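Local coordinates for protein beta-N-acetylglucosaminidase (Thermotoga maritima, PDB 3WO8) that probably hydrolyses terminal non-reducing N-acetyl-D-hexosamine residues from N-acetyl-beta-D-hexosaminides, as a thermophilic member of glycosyl hydrolase family 3, at residues G251-D256 / G280-L285; L16-F21 / R315-V320; T41-Y46 / G67-S72; P168-F173 / K213-M218; F267-I272 / P293-T298. One frame throughout, in Å; residues are numbered along the deposited sequence.

Interaction 1 (G251-D256 / G280-L285)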
# COMPACT_ATOMS: atom_id res chain seq x y z
N GLY B 251 28.90 -15.38 -3.45
CA GLY B 251 28.01 -14.27 -3.80
C GLY B 251 28.21 -13.05 -2.92
O GLY B 251 29.23 -12.90 -2.29
N LEU B 252 27.18 -12.21 -2.84
CA LEU B 252 27.24 -10.88 -2.20
C LEU B 252 27.23 -10.92 -0.69
O LEU B 252 26.36 -11.50 -0.06
CB LEU B 252 26.08 -10.04 -2.69
CG LEU B 252 26.27 -8.54 -2.66
CD1 LEU B 252 27.49 -8.12 -3.43
CD2 LEU B 252 25.06 -7.88 -3.29
N VAL B 253 28.25 -10.33 -0.10
CA VAL B 253 28.33 -10.19 1.32
C VAL B 253 28.28 -8.71 1.63
O VAL B 253 29.07 -7.88 1.09
CB VAL B 253 29.59 -10.82 1.90
CG1 VAL B 253 29.76 -10.37 3.35
CG2 VAL B 253 29.48 -12.34 1.84
N ILE B 254 27.33 -8.37 2.49
CA ILE B 254 27.09 -6.99 2.80
C ILE B 254 27.26 -6.84 4.28
O ILE B 254 26.91 -7.74 5.05
CB ILE B 254 25.71 -6.51 2.32
CG1 ILE B 254 25.67 -4.98 2.40
CG2 ILE B 254 24.58 -7.14 3.13
CD1 ILE B 254 24.35 -4.37 1.96
N SER B 255 27.82 -5.70 4.66
CA SER B 255 27.97 -5.37 6.08
C SER B 255 26.64 -4.95 6.70
O SER B 255 25.78 -4.41 6.01
CB SER B 255 28.98 -4.23 6.23
OG SER B 255 28.38 -2.96 5.97
N ASP B 256 26.46 -5.21 8.00
CA ASP B 256 25.42 -4.51 8.73
C ASP B 256 25.93 -3.06 8.76
O ASP B 256 27.04 -2.79 8.25
CB ASP B 256 25.18 -5.11 10.10
CG ASP B 256 23.80 -4.75 10.65
OD1 ASP B 256 23.26 -3.73 10.20
OD2 ASP B 256 23.23 -5.45 11.51
N GLY B 280 36.86 -10.43 3.03
CA GLY B 280 36.09 -10.94 1.88
C GLY B 280 34.66 -10.41 1.82
O GLY B 280 33.80 -11.05 1.25
N GLY B 281 34.40 -9.28 2.45
CA GLY B 281 33.07 -8.71 2.46
C GLY B 281 33.05 -7.84 1.24
O GLY B 281 34.09 -7.36 0.83
N ASN B 282 31.89 -7.63 0.65
CA ASN B 282 31.83 -6.94 -0.61
C ASN B 282 31.28 -5.55 -0.48
O ASN B 282 31.92 -4.59 -0.91
CB ASN B 282 30.97 -7.72 -1.60
CG ASN B 282 31.46 -9.14 -1.81
OD1 ASN B 282 30.74 -10.09 -1.55
ND2 ASN B 282 32.67 -9.27 -2.28
N MET B 283 30.07 -5.41 0.08
CA MET B 283 29.49 -4.07 0.18
C MET B 283 29.46 -3.59 1.61
O MET B 283 29.09 -4.32 2.53
CB MET B 283 28.09 -3.96 -0.45
CG MET B 283 28.09 -4.11 -1.97
SD MET B 283 26.41 -4.15 -2.62
CE MET B 283 26.29 -2.39 -3.07
N ILE B 284 29.89 -2.36 1.76
CA ILE B 284 29.88 -1.65 3.04
C ILE B 284 28.58 -0.88 3.12
O ILE B 284 28.24 -0.09 2.22
CB ILE B 284 31.05 -0.64 3.14
CG1 ILE B 284 32.41 -1.35 3.10
CG2 ILE B 284 30.96 0.13 4.43
CD1 ILE B 284 33.49 -0.46 2.54
N LEU B 285 27.85 -1.11 4.19
CA LEU B 285 26.59 -0.47 4.39
C LEU B 285 26.79 0.71 5.34
O LEU B 285 27.17 0.55 6.52
CB LEU B 285 25.58 -1.45 5.00
CG LEU B 285 24.24 -0.84 5.38
CD1 LEU B 285 23.62 -0.12 4.18
CD2 LEU B 285 23.30 -1.87 6.00
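The flat carboxamide of Asn282 meets Val253 by its edge rather than by a face: Val253 N donates in the plane of the amide, onto a lone pair of Asn282 OD1 at 2.9 Å. The same oxygen also takes a bond from Arg244 NH2, and at the other corner of the group Asn282 ND2 is bonded to Ser316 OG. With CG of Asn282 anti to its own carbonyl carbon (chi1 -56°), the amide lies alongside the backbone of the neighbouring strand, much as another peptide would.

Val253 O is gripped twice, by Met283 N in the carbonyl plane at 2.8 Å and by Asn282 N, tilted 31° from that plane, at 2.9 Å. One step on, Ser255 N gives to Met283 O at 2.8 Å, and this continues the parallel pairing of strand 253-257 with strand 283-286 in the eight-stranded barrel of the TIM-barrel domain. At the next step a side chain takes over: Ser255 OG, not a backbone oxygen, accepts Leu285 N at 2.6 Å and donates its own hydrogen bond to Asp256 O at 2.7 Å.

On the face carrying Ile254 and Met283, CG1 of the isoleucine rests 3.9 Å from CB of the methionine. Met283 SD also lies against Leu252 CD2 at 4.0 Å, and Phe21 of strand 20-24 adjoins this patch. Chemically, two side chains, Asn282 and Ser255, stand in for peptide groups where the regular ladder lapses, and buried backbone N-H groups at both ends of the short pairing are satisfied.

Interaction 2 (L16-F21 / R315-V320)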
# COMPACT_ATOMS: atom_id res chain seq x y z
N LEU B 16 34.40 1.92 -7.95
CA LEU B 16 34.35 1.49 -6.54
C LEU B 16 33.14 2.05 -5.74
O LEU B 16 32.98 1.80 -4.54
CB LEU B 16 35.66 1.83 -5.81
CG LEU B 16 36.30 3.22 -5.93
CD1 LEU B 16 37.42 3.37 -4.92
CD2 LEU B 16 36.86 3.48 -7.32
N GLY B 17 32.28 2.80 -6.42
CA GLY B 17 30.93 3.06 -5.93
C GLY B 17 30.17 1.75 -5.71
O GLY B 17 29.30 1.66 -4.82
N LYS B 18 30.51 0.73 -6.51
CA LYS B 18 29.99 -0.63 -6.33
C LYS B 18 30.16 -1.19 -4.92
O LYS B 18 29.43 -2.10 -4.54
CB LYS B 18 30.64 -1.62 -7.30
CG LYS B 18 29.91 -1.83 -8.60
CD LYS B 18 29.77 -0.55 -9.41
CE LYS B 18 28.85 -0.80 -10.60
NZ LYS B 18 28.71 0.42 -11.42
N LEU B 19 31.11 -0.66 -4.15
CA LEU B 19 31.38 -1.21 -2.81
C LEU B 19 30.51 -0.67 -1.70
O LEU B 19 30.59 -1.15 -0.55
CB LEU B 19 32.85 -1.01 -2.44
CG LEU B 19 33.74 -2.17 -2.89
CD1 LEU B 19 32.96 -3.41 -3.32
CD2 LEU B 19 34.59 -1.74 -4.06
N PHE B 20 29.63 0.27 -2.05
CA PHE B 20 28.87 0.95 -1.04
C PHE B 20 27.35 0.85 -1.15
O PHE B 20 26.78 1.01 -2.23
CB PHE B 20 29.28 2.40 -1.06
CG PHE B 20 30.63 2.65 -0.46
CD1 PHE B 20 30.83 2.48 0.91
CD2 PHE B 20 31.70 3.05 -1.25
CE1 PHE B 20 32.07 2.71 1.48
CE2 PHE B 20 32.93 3.29 -0.69
CZ PHE B 20 33.12 3.11 0.67
N PHE B 21 26.75 0.60 0.01
CA PHE B 21 25.32 0.62 0.23
C PHE B 21 24.95 1.75 1.24
O PHE B 21 25.42 1.77 2.37
CB PHE B 21 24.85 -0.76 0.75
CG PHE B 21 23.56 -1.22 0.12
CD1 PHE B 21 22.42 -0.43 0.20
CD2 PHE B 21 23.51 -2.40 -0.60
CE1 PHE B 21 21.24 -0.83 -0.41
CE2 PHE B 21 22.33 -2.81 -1.19
CZ PHE B 21 21.19 -2.03 -1.09
N ARG B 315 37.52 -7.96 -7.11
CA ARG B 315 36.71 -9.17 -7.03
C ARG B 315 35.31 -8.82 -6.57
O ARG B 315 34.32 -9.33 -7.04
CB ARG B 315 37.29 -10.10 -5.98
CG ARG B 315 37.28 -11.56 -6.36
CD ARG B 315 38.68 -12.03 -6.75
NE ARG B 315 38.91 -13.38 -6.27
CZ ARG B 315 39.14 -13.72 -5.00
NH1 ARG B 315 39.32 -15.00 -4.70
NH2 ARG B 315 39.19 -12.81 -4.03
N SER B 316 35.27 -7.96 -5.56
CA SER B 316 34.02 -7.49 -5.00
C SER B 316 33.29 -6.70 -6.07
O SER B 316 32.12 -6.94 -6.33
CB SER B 316 34.28 -6.66 -3.74
OG SER B 316 34.60 -7.48 -2.62
N ILE B 317 33.99 -5.81 -6.76
CA ILE B 317 33.33 -5.06 -7.83
C ILE B 317 32.64 -5.98 -8.84
O ILE B 317 31.60 -5.64 -9.39
CB ILE B 317 34.26 -4.06 -8.52
CG1 ILE B 317 34.57 -2.91 -7.56
CG2 ILE B 317 33.60 -3.49 -9.75
CD1 ILE B 317 35.80 -2.11 -7.94
N ARG B 318 33.22 -7.14 -9.06
CA ARG B 318 32.68 -8.06 -10.04
C ARG B 318 31.46 -8.78 -9.48
O ARG B 318 30.43 -8.83 -10.13
CB ARG B 318 33.76 -9.06 -10.50
CG ARG B 318 33.79 -9.29 -12.01
CD ARG B 318 35.10 -9.95 -12.45
NE ARG B 318 36.27 -9.08 -12.28
CZ ARG B 318 37.27 -9.24 -11.39
NH1 ARG B 318 37.30 -10.27 -10.53
NH2 ARG B 318 38.26 -8.35 -11.37
N THR B 319 31.58 -9.31 -8.26
CA THR B 319 30.43 -9.93 -7.56
C THR B 319 29.19 -9.02 -7.53
O THR B 319 28.06 -9.44 -7.78
CB THR B 319 30.82 -10.29 -6.12
OG1 THR B 319 31.95 -11.17 -6.13
CG2 THR B 319 29.70 -10.99 -5.40
N VAL B 320 29.42 -7.76 -7.23
CA VAL B 320 28.37 -6.75 -7.24
C VAL B 320 27.79 -6.57 -8.63
O VAL B 320 26.58 -6.48 -8.78
CB VAL B 320 28.86 -5.42 -6.63
CG1 VAL B 320 27.91 -4.27 -6.93
CG2 VAL B 320 28.98 -5.57 -5.12
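Ser316 OG is held by several groups: Asn282 ND2 and Lys312 O both bond to it, with a weak further link to Gly281 O. This fixes the hydroxyl and leaves the CB of Ser316 to face Leu19, whose CD1 touches it at 3.5 Å.

No hydrogen bond crosses the contact, and the rest is apolar packing. Leu19 CD2 meets Ile317 CG1 at 3.7 Å, the two side chains crossing at about a right angle, while Ile317 CD1 reaches past it to Leu16 CA at 4.1 Å. The segment 16-19 is a 3-10 turn leading into strand 20-24, the first strand of the TIM barrel, and helix 310-326 lies over the amino-terminal ends of the strands, so the contact ties the start of this domain to a helix nearly three hundred residues later. An alanine at Ile317 would probably open a gap beside Leu19 CD2 and leave Leu16 without its partner on the helix.

Lys18 contributes its aliphatic part. Lys18 CG presses on Val320 CG1 at 3.6 Å; beyond CG the chain bends at chi2 (61°) and its end leads away from the helix. The other methyl, Val320 CG2, sits 3.5 Å from Lys18 O, and Val320 also packs against Thr41, Leu252 and Met283.

Interaction 3 (T41-Y46 / G67-S72)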
# COMPACT_ATOMS: atom_id res chain seq x y z
N THR B 41 26.18 1.88 -5.25
CA THR B 41 25.37 0.92 -5.98
C THR B 41 24.08 0.70 -5.18
O THR B 41 22.98 0.72 -5.74
CB THR B 41 26.17 -0.39 -6.31
OG1 THR B 41 26.65 -0.32 -7.65
CG2 THR B 41 25.32 -1.66 -6.19
N GLY B 42 24.24 0.51 -3.87
CA GLY B 42 23.14 0.19 -2.96
C GLY B 42 22.42 1.41 -2.40
O GLY B 42 23.02 2.24 -1.73
N ILE B 43 21.12 1.51 -2.68
CA ILE B 43 20.29 2.61 -2.20
C ILE B 43 19.35 1.94 -1.25
O ILE B 43 18.53 1.18 -1.70
CB ILE B 43 19.44 3.25 -3.32
CG1 ILE B 43 20.30 3.79 -4.46
CG2 ILE B 43 18.54 4.36 -2.77
CD1 ILE B 43 21.26 4.88 -4.05
N LEU B 44 19.50 2.17 0.05
CA LEU B 44 18.54 1.66 1.05
C LEU B 44 17.57 2.79 1.41
O LEU B 44 18.02 3.82 1.87
CB LEU B 44 19.27 1.20 2.30
CG LEU B 44 18.42 1.04 3.54
CD1 LEU B 44 17.30 0.05 3.24
CD2 LEU B 44 19.21 0.54 4.74
N ILE B 45 16.27 2.61 1.21
CA ILE B 45 15.30 3.71 1.41
C ILE B 45 14.53 3.58 2.70
O ILE B 45 13.94 2.52 2.96
CB ILE B 45 14.29 3.74 0.28
CG1 ILE B 45 15.06 3.60 -1.03
CG2 ILE B 45 13.50 5.00 0.32
CD1 ILE B 45 14.27 4.04 -2.26
N TYR B 46 14.51 4.64 3.50
CA TYR B 46 13.88 4.62 4.80
C TYR B 46 12.54 5.36 4.85
O TYR B 46 12.17 6.13 3.90
CB TYR B 46 14.78 5.31 5.77
CG TYR B 46 16.12 4.69 6.09
CD1 TYR B 46 16.24 3.39 6.58
CD2 TYR B 46 17.26 5.47 6.01
CE1 TYR B 46 17.47 2.87 6.91
CE2 TYR B 46 18.47 4.96 6.37
CZ TYR B 46 18.57 3.66 6.81
OH TYR B 46 19.80 3.19 7.13
N GLY B 67 21.31 5.49 -13.39
CA GLY B 67 22.08 4.26 -13.44
C GLY B 67 21.43 2.95 -12.99
O GLY B 67 20.21 2.76 -13.04
N ASP B 68 22.27 2.05 -12.54
CA ASP B 68 21.82 0.72 -12.31
C ASP B 68 22.18 0.44 -10.87
O ASP B 68 23.36 0.40 -10.55
CB ASP B 68 22.53 -0.20 -13.30
CG ASP B 68 22.09 -1.64 -13.18
OD1 ASP B 68 20.87 -1.91 -13.21
OD2 ASP B 68 22.96 -2.52 -13.09
N PHE B 69 21.16 0.29 -10.01
CA PHE B 69 21.34 0.11 -8.55
C PHE B 69 20.64 -1.08 -7.95
O PHE B 69 19.79 -1.70 -8.55
CB PHE B 69 20.82 1.30 -7.77
CG PHE B 69 21.26 2.62 -8.28
CD1 PHE B 69 20.63 3.20 -9.36
CD2 PHE B 69 22.29 3.31 -7.67
CE1 PHE B 69 21.02 4.45 -9.84
CE2 PHE B 69 22.71 4.56 -8.16
CZ PHE B 69 22.07 5.14 -9.24
N LEU B 70 21.03 -1.35 -6.72
CA LEU B 70 20.37 -2.29 -5.89
C LEU B 70 19.58 -1.47 -4.91
O LEU B 70 20.16 -0.84 -4.05
CB LEU B 70 21.37 -3.11 -5.11
CG LEU B 70 22.19 -4.04 -5.98
CD1 LEU B 70 23.06 -4.90 -5.09
CD2 LEU B 70 21.30 -4.90 -6.86
N ILE B 71 18.25 -1.49 -5.06
CA ILE B 71 17.30 -0.67 -4.31
C ILE B 71 16.56 -1.54 -3.33
O ILE B 71 15.86 -2.49 -3.73
CB ILE B 71 16.35 0.07 -5.25
CG1 ILE B 71 17.17 0.73 -6.36
CG2 ILE B 71 15.61 1.16 -4.48
CD1 ILE B 71 16.44 1.66 -7.32
N SER B 72 16.75 -1.27 -2.05
CA SER B 72 16.23 -2.17 -1.04
C SER B 72 15.52 -1.42 0.08
O SER B 72 15.49 -0.17 0.04
CB SER B 72 17.33 -3.06 -0.47
OG SER B 72 16.79 -3.89 0.56
O HOH W 1 25.94 1.61 -9.88
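Ile43 is bonded through both its backbone N and its O: the N donates to Leu70 O at 2.9 Å, and the O receives Ser72 N at 3.0 Å. Ile45 N continues the ladder to Ser72 O. At the start of the pairing Leu70 N reaches Thr41 O from well above the carbonyl plane, 43° out of it. A water extends the polar line there, donating to Asp68 O at 2.9 Å and bonding to Thr41 OG1 at 3.0 Å.

The ring of Phe69 comes to the same Thr41 O edge-on, with CD2 3.3 Å from that oxygen. Its CG lies anti to the carbonyl carbon (chi1 -48°), which brings the ring obliquely across Ile43, whose CG1 is 3.8 Å from Phe69 CD2. An alanine at Phe69 would probably open a gap beside Ile43 CG1 and strip Thr41 O of its aromatic neighbour. Ile45 CD1 on Ile71 CG2, at 3.9 Å, and Thr41 CG2 on Leu70 CG extend the packing.

Ile43 and Ile71 point together to helix 53-66, meeting Leu63, whereas Leu44, Leu70 and Ser72 share the other face with Phe21. Two neighbouring parallel strands joined through a helix that packs on one of their faces form a classic beta-alpha-beta crossover, here the unit 42-72 of the TIM barrel.

Interaction 4 (P168-F173 / K213-M218)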
# COMPACT_ATOMS: atom_id res chain seq x y z
N PRO B 168 16.88 -11.42 -2.05
CA PRO B 168 16.81 -11.28 -0.62
C PRO B 168 18.16 -11.20 -0.03
O PRO B 168 19.16 -11.45 -0.69
CB PRO B 168 16.15 -12.57 -0.16
CG PRO B 168 16.64 -13.57 -1.17
CD PRO B 168 16.80 -12.81 -2.48
N CYS B 169 18.16 -10.87 1.24
CA CYS B 169 19.35 -10.80 2.04
C CYS B 169 19.17 -11.51 3.38
O CYS B 169 18.51 -11.01 4.27
CB CYS B 169 19.68 -9.34 2.27
SG CYS B 169 21.27 -9.20 3.08
N ILE B 170 19.74 -12.70 3.53
CA ILE B 170 19.64 -13.40 4.82
C ILE B 170 20.52 -12.70 5.85
O ILE B 170 21.57 -12.14 5.51
CB ILE B 170 20.01 -14.89 4.72
CG1 ILE B 170 21.40 -15.09 4.12
CG2 ILE B 170 18.97 -15.59 3.87
CD1 ILE B 170 21.79 -16.55 4.06
N LYS B 171 20.05 -12.70 7.09
CA LYS B 171 20.74 -11.97 8.13
C LYS B 171 20.44 -12.57 9.50
O LYS B 171 19.45 -13.28 9.65
CB LYS B 171 20.39 -10.48 8.06
CG LYS B 171 18.92 -10.13 8.15
CD LYS B 171 18.62 -8.66 7.77
CE LYS B 171 17.45 -8.17 8.61
NZ LYS B 171 16.63 -7.10 8.01
N HIS B 172 21.33 -12.37 10.48
CA HIS B 172 22.67 -11.76 10.33
C HIS B 172 23.70 -12.83 10.51
O HIS B 172 23.68 -13.56 11.51
CB HIS B 172 22.92 -10.71 11.41
CG HIS B 172 21.87 -9.65 11.47
ND1 HIS B 172 20.61 -9.86 12.01
CD2 HIS B 172 21.88 -8.37 11.02
CE1 HIS B 172 19.92 -8.75 11.92
NE2 HIS B 172 20.67 -7.83 11.33
N PHE B 173 24.61 -12.94 9.54
CA PHE B 173 25.55 -14.05 9.51
C PHE B 173 26.68 -13.90 10.56
O PHE B 173 27.35 -12.85 10.60
CB PHE B 173 26.15 -14.21 8.11
CG PHE B 173 27.02 -15.44 7.96
CD1 PHE B 173 26.46 -16.70 7.79
CD2 PHE B 173 28.42 -15.34 8.01
CE1 PHE B 173 27.26 -17.82 7.68
CE2 PHE B 173 29.23 -16.46 7.89
CZ PHE B 173 28.64 -17.70 7.73
N LYS B 213 21.94 -19.81 -4.90
CA LYS B 213 23.12 -18.98 -5.14
C LYS B 213 22.77 -17.49 -5.31
O LYS B 213 23.63 -16.64 -5.04
CB LYS B 213 23.92 -19.50 -6.35
CG LYS B 213 24.80 -20.72 -6.04
CD LYS B 213 25.33 -21.41 -7.31
CE LYS B 213 26.48 -22.37 -7.02
NZ LYS B 213 26.31 -23.09 -5.72
N LYS B 214 21.52 -17.19 -5.71
CA LYS B 214 21.11 -15.81 -6.08
C LYS B 214 20.78 -14.87 -4.89
O LYS B 214 20.58 -13.67 -5.06
CB LYS B 214 19.98 -15.84 -7.11
CG LYS B 214 20.47 -16.28 -8.49
CD LYS B 214 19.42 -16.20 -9.59
CE LYS B 214 19.34 -14.81 -10.19
NZ LYS B 214 18.58 -14.77 -11.48
N VAL B 215 20.78 -15.44 -3.70
CA VAL B 215 20.76 -14.72 -2.43
C VAL B 215 21.97 -13.78 -2.10
O VAL B 215 23.09 -13.97 -2.59
CB VAL B 215 20.67 -15.79 -1.33
CG1 VAL B 215 20.99 -15.24 0.04
CG2 VAL B 215 19.29 -16.45 -1.36
N THR B 216 21.72 -12.78 -1.23
CA THR B 216 22.80 -12.08 -0.53
C THR B 216 22.80 -12.33 0.97
O THR B 216 21.80 -12.78 1.54
CB THR B 216 22.78 -10.56 -0.71
OG1 THR B 216 21.93 -9.99 0.28
CG2 THR B 216 22.30 -10.17 -2.07
N VAL B 217 23.94 -12.03 1.60
CA VAL B 217 24.16 -12.28 3.03
C VAL B 217 24.62 -11.04 3.80
O VAL B 217 25.56 -10.34 3.38
CB VAL B 217 25.24 -13.35 3.26
CG1 VAL B 217 25.41 -13.62 4.73
CG2 VAL B 217 24.84 -14.64 2.56
N MET B 218 23.96 -10.75 4.91
CA MET B 218 24.38 -9.65 5.73
C MET B 218 25.05 -10.21 6.97
O MET B 218 24.65 -11.20 7.59
CB MET B 218 23.22 -8.74 6.10
CG MET B 218 23.57 -7.58 7.03
SD MET B 218 22.16 -6.61 7.63
CE MET B 218 21.96 -5.54 6.21
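Met218 runs beside His172, pointing the same way, with CG anti to its backbone N (chi1 177°), then bends at chi3 (-83°), and SD arrives 3.8 Å from His172 CD2, oblique to the ring. In Ile170, CG1 sits between backbone N and carbonyl carbon, which turns it to Val217 CG2 at 3.8 Å. The Cys169 SG flanks the Met218 CB at 3.6 Å.

The backbones pair in a parallel ladder: Pro168 O takes Thr216 N, Thr216 O takes Ile170 N, and Ile170 O takes Met218 N at 2.8 Å. A cis peptide precedes His172 and turns the chain; past it Phe173 N returns to Met218 O in a nearly straight bond of 2.6 Å (177°). Phe173 CB then lies 3.5 Å from Val217 CG1, while its ring goes on to Phe205 and helix 236-247. Lys171 CB covers one face of the His172 imidazole. The polar ends are taken by others: Lys171 NZ by Glu76 and Phe123 O, His172 ND1 by Asp128.

These are neighbouring strands of the TIM barrel, and Lys171, His172 and Phe173 begin the Lys-His-Phe-Pro-Gly-His-Gly run recognisable as a signature of family 3 beta-N-acetylglucosaminidases.

Interaction 5 (F267-I272 / P293-T298)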
# COMPACT_ATOMS: atom_id res chain seq x y z
N PHE B 267 36.33 0.50 16.56
CA PHE B 267 37.19 0.43 15.39
C PHE B 267 37.01 1.72 14.69
O PHE B 267 36.00 2.39 14.89
CB PHE B 267 36.78 -0.74 14.44
CG PHE B 267 36.94 -2.11 15.09
CD1 PHE B 267 35.94 -2.64 15.88
CD2 PHE B 267 38.14 -2.81 14.98
CE1 PHE B 267 36.11 -3.85 16.54
CE2 PHE B 267 38.31 -4.03 15.64
CZ PHE B 267 37.29 -4.55 16.42
N SER B 268 37.98 2.07 13.88
CA SER B 268 37.99 3.34 13.18
C SER B 268 37.62 3.07 11.76
O SER B 268 37.87 1.96 11.24
CB SER B 268 39.41 3.96 13.23
OG SER B 268 40.28 3.55 12.16
N VAL B 269 37.10 4.09 11.09
CA VAL B 269 36.74 3.96 9.68
C VAL B 269 37.77 3.17 8.88
O VAL B 269 37.42 2.27 8.12
CB VAL B 269 36.54 5.33 9.02
CG1 VAL B 269 36.23 5.17 7.54
CG2 VAL B 269 35.39 6.08 9.69
N GLU B 270 39.03 3.49 9.11
CA GLU B 270 40.17 2.90 8.38
C GLU B 270 40.28 1.40 8.62
O GLU B 270 40.38 0.62 7.68
CB GLU B 270 41.47 3.62 8.82
CG GLU B 270 42.65 3.53 7.87
CD GLU B 270 43.99 3.52 8.60
OE1 GLU B 270 44.24 2.54 9.35
OE2 GLU B 270 44.80 4.47 8.44
N GLU B 271 40.28 1.01 9.88
CA GLU B 271 40.24 -0.39 10.26
C GLU B 271 38.99 -1.05 9.67
O GLU B 271 39.04 -2.18 9.18
CB GLU B 271 40.23 -0.55 11.80
CG GLU B 271 41.46 -0.03 12.57
CD GLU B 271 41.13 0.29 14.03
OE1 GLU B 271 41.74 -0.29 14.96
OE2 GLU B 271 40.22 1.11 14.26
N ILE B 272 37.86 -0.34 9.73
CA ILE B 272 36.58 -0.88 9.32
C ILE B 272 36.60 -1.25 7.84
O ILE B 272 36.40 -2.41 7.49
CB ILE B 272 35.46 0.13 9.65
CG1 ILE B 272 35.08 0.01 11.14
CG2 ILE B 272 34.22 -0.09 8.80
CD1 ILE B 272 34.06 1.02 11.64
N PRO B 293 31.30 10.31 1.86
CA PRO B 293 32.55 10.97 1.49
C PRO B 293 33.71 10.45 2.34
O PRO B 293 34.68 9.97 1.78
CB PRO B 293 32.26 12.45 1.75
CG PRO B 293 30.79 12.58 1.58
CD PRO B 293 30.27 11.31 2.20
N VAL B 294 33.57 10.49 3.67
CA VAL B 294 34.63 10.01 4.56
C VAL B 294 34.98 8.56 4.21
O VAL B 294 36.13 8.23 3.87
CB VAL B 294 34.23 10.10 6.04
CG1 VAL B 294 35.25 9.38 6.93
CG2 VAL B 294 34.03 11.56 6.47
N TYR B 295 33.97 7.70 4.27
CA TYR B 295 34.21 6.28 4.02
C TYR B 295 34.81 6.07 2.64
O TYR B 295 35.68 5.21 2.44
CB TYR B 295 32.94 5.47 4.21
CG TYR B 295 32.83 4.78 5.56
CD1 TYR B 295 32.37 5.45 6.69
CD2 TYR B 295 33.16 3.46 5.69
CE1 TYR B 295 32.25 4.80 7.91
CE2 TYR B 295 33.03 2.79 6.90
CZ TYR B 295 32.58 3.45 8.02
OH TYR B 295 32.49 2.74 9.21
N TYR B 296 34.38 6.88 1.68
CA TYR B 296 34.80 6.64 0.31
C TYR B 296 36.27 6.97 0.14
O TYR B 296 36.99 6.22 -0.53
CB TYR B 296 33.99 7.46 -0.68
CG TYR B 296 34.37 7.27 -2.15
CD1 TYR B 296 35.45 7.96 -2.74
CD2 TYR B 296 33.63 6.42 -2.96
CE1 TYR B 296 35.76 7.80 -4.10
CE2 TYR B 296 33.93 6.25 -4.31
CZ TYR B 296 34.99 6.94 -4.87
OH TYR B 296 35.24 6.75 -6.21
N GLU B 297 36.69 8.09 0.72
CA GLU B 297 38.07 8.57 0.53
C GLU B 297 39.05 7.78 1.41
O GLU B 297 40.19 7.54 0.99
CB GLU B 297 38.19 10.09 0.65
CG GLU B 297 37.81 10.67 2.02
CD GLU B 297 37.36 12.14 1.98
OE1 GLU B 297 36.38 12.50 1.25
OE2 GLU B 297 37.99 12.94 2.72
N THR B 298 38.60 7.31 2.58
CA THR B 298 39.35 6.30 3.36
C THR B 298 39.77 5.13 2.48
O THR B 298 40.89 4.65 2.59
CB THR B 298 38.55 5.72 4.51
OG1 THR B 298 37.97 6.76 5.27
CG2 THR B 298 39.43 4.91 5.43
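Val294 makes the first, lighter touch, its CG1 standing 4.3 Å from Val269 CG2. This is helix against helix in the outer layer of the TIM barrel: helix 269-279 comes after strand 253-257, with helix 261-264 between, helix 292-304 follows strand 283-286, and the start of the first lies beside the second. No hydrogen bond passes between the two segments.

Tyr295 comes next and carries much of the packing. Val269 CG1 sits almost exactly over the ring, 3.8 Å from its centroid and 3° off the normal, a CH-pi contact. That methyl is anti to its own backbone N (chi1 177°), which carries it in over the ring centre; the second methyl, CG2, touches Tyr295 CE1. At the edge, near the plane of the ring, comes Ile272, whose CG2 is 3.6 Å from Tyr295 CE2, while its CD1 approaches the phenol oxygen OH at 3.4 Å. Met258 touches both Tyr295 and Ile272, and Phe20 of strand 20-24 also packs on the tyrosine, so the ring links the helices to the barrel wall.

A turn later Thr298 closes the contact. Its CG2 lies 3.6 Å from Glu270 CA, close to the amino terminus of helix 269-279, where Ser268 and Glu271 form a capping box: Glu271 N bonds weakly to Ser268 OG, and Ser268 N donates back to Glu271 OE2. The threonine hydroxyl serves its own helix, Thr298 OG1 donating a hydrogen bond of 2.7 Å to Val294 O, from 48° above the carbonyl plane; Thr298 N bonds to that oxygen too. Thr298 OG1 also lies 3.3 Å from Val269 CG1.

How the interactions relate
All five contacts belong to one TIM-barrel domain. Along the chain interaction 3 closes first, then interaction 4; interactions 1 and 5 alternate their segments, and interaction 2 encloses them all. Interactions 3, 1 and 4 are separate neighbouring-strand pairs; strand 20-24, reached by interaction 2, stands between those of 3 and 1, whereas those of 1 and 4 abut through strands 253-257 and 216-219. Centres of interactions 1 and 2 are about 9 Å apart and those of 1 and 4 about 10 Å. Interaction 5 joins two helices outside the barrel wall, its centre about 24 Å from that of interaction 4. Interaction 2 sets the first strand's lead-in against helix 310-326, tying the domain's two ends together.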